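Dihydrodipicolinate synthase (Bacillus anthracis, PDB 1XKY) probably catalyses, as others of its family do, the condensation of pyruvate with aspartate semialdehyde that opens the lysine branch of amino-acid biosynthesis. Local coordinates at residues A[58-62]-A[276-281]; A[108-114]-A[139-144]; A[246-250]-A[295-300]. All coordinates share one frame; numbering follows the deposited sequence.

Interaction 1 (A[58-62]-A[276-281])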
# COMPACT_ATOMS: atom_id res chain seq x y z
N GLU A 58 12.75 -16.47 -17.34
CA GLU A 58 13.55 -16.90 -16.20
C GLU A 58 14.99 -16.40 -16.22
O GLU A 58 15.91 -17.10 -15.78
CB GLU A 58 13.47 -18.43 -16.04
CG GLU A 58 12.11 -18.88 -15.53
CD GLU A 58 11.93 -20.39 -15.56
OE1 GLU A 58 11.32 -20.90 -16.53
OE2 GLU A 58 12.40 -21.07 -14.61
N SER A 59 15.17 -15.16 -16.65
CA SER A 59 16.48 -14.50 -16.63
C SER A 59 17.25 -14.66 -15.31
O SER A 59 18.47 -14.83 -15.34
CB SER A 59 16.37 -13.00 -17.00
OG SER A 59 15.72 -12.23 -15.99
N PRO A 60 16.57 -14.60 -14.14
CA PRO A 60 17.35 -14.70 -12.89
C PRO A 60 18.15 -16.00 -12.71
O PRO A 60 19.17 -15.98 -12.02
CB PRO A 60 16.28 -14.59 -11.79
CG PRO A 60 15.13 -13.93 -12.46
CD PRO A 60 15.13 -14.43 -13.85
N THR A 61 17.67 -17.10 -13.30
CA THR A 61 18.32 -18.41 -13.15
C THR A 61 19.11 -18.88 -14.37
O THR A 61 19.68 -19.97 -14.35
CB THR A 61 17.28 -19.48 -12.76
OG1 THR A 61 16.18 -19.44 -13.68
CG2 THR A 61 16.78 -19.24 -11.33
N LEU A 62 19.17 -18.07 -15.43
CA LEU A 62 20.02 -18.37 -16.57
C LEU A 62 21.41 -17.77 -16.35
O LEU A 62 21.54 -16.66 -15.86
CB LEU A 62 19.44 -17.83 -17.88
CG LEU A 62 18.03 -18.25 -18.32
CD1 LEU A 62 17.63 -17.43 -19.53
CD2 LEU A 62 17.93 -19.74 -18.61
N SER A 276 9.74 -27.63 -17.13
CA SER A 276 9.45 -27.05 -15.83
C SER A 276 10.24 -25.75 -15.61
O SER A 276 10.62 -25.08 -16.57
CB SER A 276 9.75 -28.07 -14.75
OG SER A 276 9.09 -27.73 -13.56
N VAL A 277 10.47 -25.42 -14.33
CA VAL A 277 11.10 -24.17 -13.92
C VAL A 277 12.28 -24.45 -13.00
O VAL A 277 12.41 -25.55 -12.46
CB VAL A 277 10.12 -23.22 -13.20
CG1 VAL A 277 9.13 -22.61 -14.19
CG2 VAL A 277 9.39 -23.94 -12.03
N ARG A 278 13.13 -23.45 -12.84
CA ARG A 278 14.31 -23.58 -11.97
C ARG A 278 14.06 -22.92 -10.63
O ARG A 278 13.46 -21.85 -10.57
CB ARG A 278 15.53 -22.96 -12.62
CG ARG A 278 15.95 -23.66 -13.89
CD ARG A 278 17.23 -23.08 -14.42
NE ARG A 278 17.64 -23.70 -15.67
CZ ARG A 278 18.69 -23.29 -16.39
NH1 ARG A 278 19.42 -22.27 -15.98
NH2 ARG A 278 19.00 -23.91 -17.52
N LEU A 279 14.55 -23.55 -9.57
CA LEU A 279 14.50 -23.00 -8.22
C LEU A 279 15.08 -21.57 -8.19
O LEU A 279 16.10 -21.31 -8.83
CB LEU A 279 15.24 -23.92 -7.24
CG LEU A 279 14.51 -25.18 -6.77
CD1 LEU A 279 15.48 -26.17 -6.13
CD2 LEU A 279 13.40 -24.83 -5.79
N PRO A 280 14.46 -20.66 -7.42
CA PRO A 280 13.42 -20.86 -6.39
C PRO A 280 11.97 -21.05 -6.86
O PRO A 280 11.07 -21.13 -6.01
CB PRO A 280 13.53 -19.59 -5.53
CG PRO A 280 13.98 -18.54 -6.47
CD PRO A 280 14.82 -19.23 -7.56
N LEU A 281 11.74 -21.14 -8.17
CA LEU A 281 10.40 -21.44 -8.68
C LEU A 281 10.18 -22.95 -8.64
O LEU A 281 11.13 -23.72 -8.73
CB LEU A 281 10.21 -20.90 -10.11
CG LEU A 281 10.50 -19.40 -10.32
CD1 LEU A 281 10.29 -19.01 -11.76
CD2 LEU A 281 9.66 -18.54 -9.41
O HOH W 1 13.49 -19.89 -12.48
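Glu58 OE2 is gripped from two directions: the backbone N of Arg278 donates to it at 3.1 Å, and water 1 donates to it at 2.7 Å. The bond from the Arg278 amide is nearly straight (167°) and meets the oxygen almost along its C-O bond. The other carboxylate oxygen, OE1, forms a salt bridge with Lys264, while the apolar CG1 of Val277 packs against the same group. Water 1 ties the two loops together, since it also donates to Arg278 O at 2.7 Å and accepts from Thr61 OG1. Thr61 can serve it because its hydroxyl lies between the backbone N and the carbonyl carbon (chi1 51°), leaving the methyl CG2 to rest 3.3 Å from Leu279 O, the carbonyl of the cis peptide bond to Pro280.

Arg278 runs extended past Thr61, the two side chains sliding by in opposite directions, and its NH1 reaches Thr61 O at 2.8 Å. The carbonyl oxygen sits close to the guanidinium plane, but the bond is bent (133°) and the donor stands above the carbonyl plane. Leu62 CD2 lies over one face of the guanidinium, 3.9 Å from NH1. Further on, Arg278 pairs with Glu66 and meets Phe24 in a cation-pi contact.

The turn after strand 49-52, at the end of the barrel where TIM-barrel active sites lie, is thus joined to the loop before helix 286-297. With Lys264 and a backbone N-H beside it, the buried carboxylate of Glu58 probably stays ionised.

Interaction 2 (A[108-114]-A[139-144]); sequences VDAVMLV and LPVMLY
Tyr144 lies alongside Val114, both side chains pointing the same way, with its CD2 3.7 Å from Val114 CG2. From two residues back on the same face comes Met112, whose SD is 5.2 Å from the centre of the Tyr144 ring and 46° off its normal, an oblique Met-aromatic contact. The bend at chi2 (84°) places SD beside the ring, and a second at chi3 carries the methyl CE to 3.5 Å from Met142 SD. A flexible, polarisable thioether suits this place, because it can fit both an aromatic neighbour and another sulfur. Tyr144 and Met112 also touch Lys172 of the next strand, while Val114 packs on Tyr118 of the second subunit.

Strands 110-114 and 141-145 are consecutive parallel strands of the eight-stranded TIM barrel, linked by helix 123-135 in a beta-alpha-beta crossover. Tyr144, Met112, Met142 and Val114 share one face of the sheet; the other carries Val111, Val141, Leu113 and Leu143, of which the two leucines meet Phe130 of that helix. On this helix-covered face Leu113 CD1 presses on Val141 CG1 at 3.5 Å, branched apolar groups that suit a layer between sheet and helix. Val111 N donates to Pro140 O and Val111 O accepts from Met142 N; Leu113 N donates to Met142 O and Leu113 O accepts from Tyr144 N. The last of these bonds, Tyr144 N to Leu113 O at 2.9 Å, is bent (135°), its donor standing above the carbonyl plane.

At the opposite end Leu139 points toward the 108-114 segment, its CD1 3.6 Å from Val108 CG2 and its CD2 3.7 Å from Asp109 O. Pro140, which lacks an N-H, puts CD 3.2 Å from that same Asp109 oxygen.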
# COMPACT_ATOMS: atom_id res chain seq x y z
N VAL A 108 20.75 -9.86 -32.24
CA VAL A 108 19.41 -9.47 -31.79
C VAL A 108 19.08 -8.09 -32.37
O VAL A 108 19.97 -7.36 -32.83
CB VAL A 108 19.26 -9.46 -30.24
CG1 VAL A 108 19.62 -10.82 -29.65
CG2 VAL A 108 20.09 -8.34 -29.60
N ASP A 109 17.81 -7.72 -32.37
CA ASP A 109 17.37 -6.48 -33.00
C ASP A 109 17.23 -5.31 -32.03
O ASP A 109 17.20 -4.15 -32.45
CB ASP A 109 16.05 -6.73 -33.72
CG ASP A 109 16.18 -7.81 -34.78
OD1 ASP A 109 15.66 -8.92 -34.56
OD2 ASP A 109 16.84 -7.55 -35.81
N ALA A 110 17.13 -5.62 -30.74
CA ALA A 110 16.95 -4.64 -29.70
C ALA A 110 17.23 -5.28 -28.36
O ALA A 110 17.36 -6.51 -28.26
CB ALA A 110 15.51 -4.11 -29.72
N VAL A 111 17.31 -4.45 -27.32
CA VAL A 111 17.45 -4.97 -25.97
C VAL A 111 16.39 -4.37 -25.04
O VAL A 111 15.94 -3.24 -25.25
CB VAL A 111 18.88 -4.76 -25.40
CG1 VAL A 111 19.90 -5.53 -26.22
CG2 VAL A 111 19.24 -3.28 -25.34
N MET A 112 15.99 -5.16 -24.04
CA MET A 112 15.08 -4.74 -22.99
C MET A 112 15.90 -4.48 -21.73
O MET A 112 16.68 -5.35 -21.31
CB MET A 112 14.04 -5.83 -22.71
CG MET A 112 13.00 -5.49 -21.65
SD MET A 112 11.62 -4.53 -22.30
CE MET A 112 10.56 -5.82 -22.94
N LEU A 113 15.71 -3.31 -21.13
CA LEU A 113 16.42 -2.91 -19.91
C LEU A 113 15.43 -2.62 -18.77
O LEU A 113 14.70 -1.62 -18.80
CB LEU A 113 17.27 -1.66 -20.19
CG LEU A 113 18.29 -1.75 -21.34
CD1 LEU A 113 19.07 -0.44 -21.45
CD2 LEU A 113 19.26 -2.91 -21.16
N VAL A 114 15.41 -3.50 -17.78
CA VAL A 114 14.53 -3.38 -16.63
C VAL A 114 15.04 -2.36 -15.61
O VAL A 114 16.25 -2.18 -15.45
CB VAL A 114 14.32 -4.79 -15.96
CG1 VAL A 114 15.56 -5.23 -15.18
CG2 VAL A 114 13.08 -4.79 -15.08
N LEU A 139 22.03 -0.64 -31.00
CA LEU A 139 20.69 -1.22 -31.06
C LEU A 139 19.64 -0.36 -30.37
O LEU A 139 19.94 0.34 -29.40
CB LEU A 139 20.68 -2.61 -30.44
CG LEU A 139 21.40 -3.72 -31.21
CD1 LEU A 139 21.16 -5.04 -30.51
CD2 LEU A 139 20.92 -3.78 -32.65
N PRO A 140 18.39 -0.43 -30.86
CA PRO A 140 17.26 0.15 -30.15
C PRO A 140 17.08 -0.43 -28.75
O PRO A 140 17.37 -1.63 -28.51
CB PRO A 140 16.06 -0.20 -31.04
CG PRO A 140 16.63 -0.49 -32.37
CD PRO A 140 17.97 -1.06 -32.13
N VAL A 141 16.60 0.41 -27.84
CA VAL A 141 16.40 0.05 -26.44
C VAL A 141 14.94 0.27 -26.02
O VAL A 141 14.35 1.33 -26.29
CB VAL A 141 17.33 0.88 -25.52
CG1 VAL A 141 16.98 0.67 -24.04
CG2 VAL A 141 18.78 0.55 -25.78
N MET A 142 14.37 -0.75 -25.36
CA MET A 142 13.07 -0.66 -24.72
C MET A 142 13.30 -0.71 -23.21
O MET A 142 13.93 -1.64 -22.69
CB MET A 142 12.15 -1.81 -25.16
CG MET A 142 10.76 -1.80 -24.52
SD MET A 142 9.65 -3.15 -25.06
CE MET A 142 9.17 -2.58 -26.68
N LEU A 143 12.79 0.30 -22.52
CA LEU A 143 12.80 0.34 -21.07
C LEU A 143 11.69 -0.55 -20.52
O LEU A 143 10.67 -0.78 -21.17
CB LEU A 143 12.60 1.77 -20.58
CG LEU A 143 13.57 2.85 -21.05
CD1 LEU A 143 13.10 4.19 -20.52
CD2 LEU A 143 14.99 2.56 -20.59
N TYR A 144 11.88 -1.05 -19.30
CA TYR A 144 10.89 -1.90 -18.66
C TYR A 144 10.63 -1.39 -17.25
O TYR A 144 11.49 -1.52 -16.36
CB TYR A 144 11.37 -3.36 -18.68
CG TYR A 144 10.43 -4.40 -18.10
CD1 TYR A 144 9.10 -4.12 -17.79
CD2 TYR A 144 10.89 -5.70 -17.89
CE1 TYR A 144 8.26 -5.10 -17.28
CE2 TYR A 144 10.06 -6.69 -17.38
CZ TYR A 144 8.75 -6.38 -17.07
OH TYR A 144 7.93 -7.37 -16.56

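Interaction 3 (A[246-250]-A[295-300])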
# COMPACT_ATOMS: atom_id res chain seq x y z
N LEU A 246 -12.28 -12.20 -21.77
CA LEU A 246 -11.54 -13.46 -21.85
C LEU A 246 -10.07 -13.25 -21.48
O LEU A 246 -9.52 -14.01 -20.70
CB LEU A 246 -11.64 -14.04 -23.27
CG LEU A 246 -10.90 -15.36 -23.54
CD1 LEU A 246 -11.47 -16.47 -22.69
CD2 LEU A 246 -10.98 -15.72 -25.02
N LEU A 247 -9.45 -12.23 -22.07
CA LEU A 247 -8.03 -11.94 -21.83
C LEU A 247 -7.75 -11.75 -20.33
O LEU A 247 -6.82 -12.35 -19.79
CB LEU A 247 -7.61 -10.70 -22.63
CG LEU A 247 -6.18 -10.18 -22.49
CD1 LEU A 247 -5.15 -11.28 -22.73
CD2 LEU A 247 -5.97 -9.03 -23.46
N VAL A 248 -8.59 -10.95 -19.67
CA VAL A 248 -8.45 -10.67 -18.24
C VAL A 248 -8.57 -11.95 -17.41
O VAL A 248 -7.76 -12.19 -16.51
CB VAL A 248 -9.53 -9.65 -17.75
CG1 VAL A 248 -9.53 -9.54 -16.23
CG2 VAL A 248 -9.30 -8.29 -18.39
N ARG A 249 -9.56 -12.76 -17.74
CA ARG A 249 -9.82 -14.02 -17.06
C ARG A 249 -8.64 -14.98 -17.22
O ARG A 249 -8.11 -15.52 -16.25
CB ARG A 249 -11.08 -14.65 -17.66
CG ARG A 249 -11.75 -15.68 -16.80
CD ARG A 249 -13.25 -15.73 -17.13
NE ARG A 249 -13.50 -16.03 -18.54
CZ ARG A 249 -13.36 -17.24 -19.08
NH1 ARG A 249 -12.94 -18.26 -18.35
NH2 ARG A 249 -13.63 -17.42 -20.36
N VAL A 250 -8.23 -15.18 -18.47
CA VAL A 250 -7.11 -16.06 -18.78
C VAL A 250 -5.81 -15.58 -18.10
O VAL A 250 -5.08 -16.37 -17.50
CB VAL A 250 -6.92 -16.22 -20.31
CG1 VAL A 250 -5.58 -16.88 -20.66
CG2 VAL A 250 -8.10 -17.02 -20.88
N VAL A 295 -9.75 -23.24 -15.99
CA VAL A 295 -9.83 -21.96 -16.71
C VAL A 295 -9.46 -22.18 -18.18
O VAL A 295 -10.18 -21.73 -19.08
CB VAL A 295 -8.93 -20.86 -16.08
CG1 VAL A 295 -9.11 -19.54 -16.85
CG2 VAL A 295 -9.28 -20.66 -14.61
N MET A 296 -8.37 -22.89 -18.43
CA MET A 296 -7.94 -23.19 -19.81
C MET A 296 -9.03 -23.89 -20.61
O MET A 296 -9.23 -23.60 -21.80
CB MET A 296 -6.67 -24.05 -19.80
CG MET A 296 -5.41 -23.33 -19.32
SD MET A 296 -5.05 -21.79 -20.21
CE MET A 296 -4.76 -22.37 -21.89
N GLN A 297 -9.74 -24.81 -19.96
CA GLN A 297 -10.83 -25.56 -20.60
C GLN A 297 -12.06 -24.70 -20.91
O GLN A 297 -12.87 -25.06 -21.76
CB GLN A 297 -11.21 -26.79 -19.76
CG GLN A 297 -10.18 -27.91 -19.89
CD GLN A 297 -10.42 -29.12 -18.98
OE1 GLN A 297 -9.72 -30.13 -19.11
NE2 GLN A 297 -11.39 -29.02 -18.07
N SER A 298 -12.19 -23.56 -20.23
CA SER A 298 -13.27 -22.60 -20.51
C SER A 298 -12.99 -21.64 -21.68
O SER A 298 -13.86 -20.84 -22.03
CB SER A 298 -13.60 -21.79 -19.26
OG SER A 298 -12.56 -20.90 -18.92
N ILE A 299 -11.79 -21.70 -22.27
CA ILE A 299 -11.48 -20.89 -23.47
C ILE A 299 -12.27 -21.46 -24.65
O ILE A 299 -12.17 -22.65 -24.94
CB ILE A 299 -9.98 -20.94 -23.84
CG1 ILE A 299 -9.11 -20.39 -22.71
CG2 ILE A 299 -9.72 -20.16 -25.15
CD1 ILE A 299 -7.63 -20.60 -22.94
N PRO A 300 -13.06 -20.62 -25.35
CA PRO A 300 -13.82 -21.17 -26.48
C PRO A 300 -12.93 -21.73 -27.59
O PRO A 300 -11.93 -21.11 -27.93
CB PRO A 300 -14.61 -19.96 -26.99
CG PRO A 300 -14.63 -19.00 -25.86
CD PRO A 300 -13.32 -19.18 -25.17
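Arg249 leaves helix 237-253 with CG anti to its own amide nitrogen (chi1 -160°) and bends at chi3 (58°), while Ser298 holds OG between backbone N and carbonyl carbon (chi1 69°); together these torsions bring NH1 of Arg249 to 2.7 Å from Ser298 OG. The bond is fairly straight, and the hydroxyl lies almost in the guanidinium plane. Ser298 OG in turn donates to Val295 O, in the carbonyl plane and on a lone pair, and that carbonyl also accepts from Ser298 N at 3.0 Å. A small hydroxyl suits this place: it can accept from the arginine while satisfying a carbonyl at the end of helix 286-297.

Beside this polar link the packing is apolar. Val250 CG2 meets Ile299 CG1 at 4.0 Å, the two side chains crossing at about a right angle, and Leu246 CD1 touches Pro300 CD at 4.1 Å. Arg249 also packs on Glu186 of the third subunit, so the contact borders an interface of the tetramer. Packing of the C-terminal tail and the end of helix 286-297 on helix 237-253 belongs to the C-terminal helical domain that follows the barrel in dihydrodipicolinate synthases.

Overall arrangement
Interaction 2 is the core contact, inside the barrel wall and made of backbone hydrogen bonds and apolar side chains from neighbouring strands. Interactions 1 and 3 are partly buried, and each relies on an arginine. Both involve the C-terminal part of the chain: interaction 1 ties its loop before helix 286-297 back to the barrel, whereas interaction 3 fastens the far end of that helix to helix 237-253. Interaction 1 relies on charged side chains bonded to backbone groups and on a bridging water; one arginine–serine bond beside an aliphatic layer suffices in interaction 3. Interactions 2 and 3 lie on opposite sides of the chain's centre, about 31 Å apart between centres.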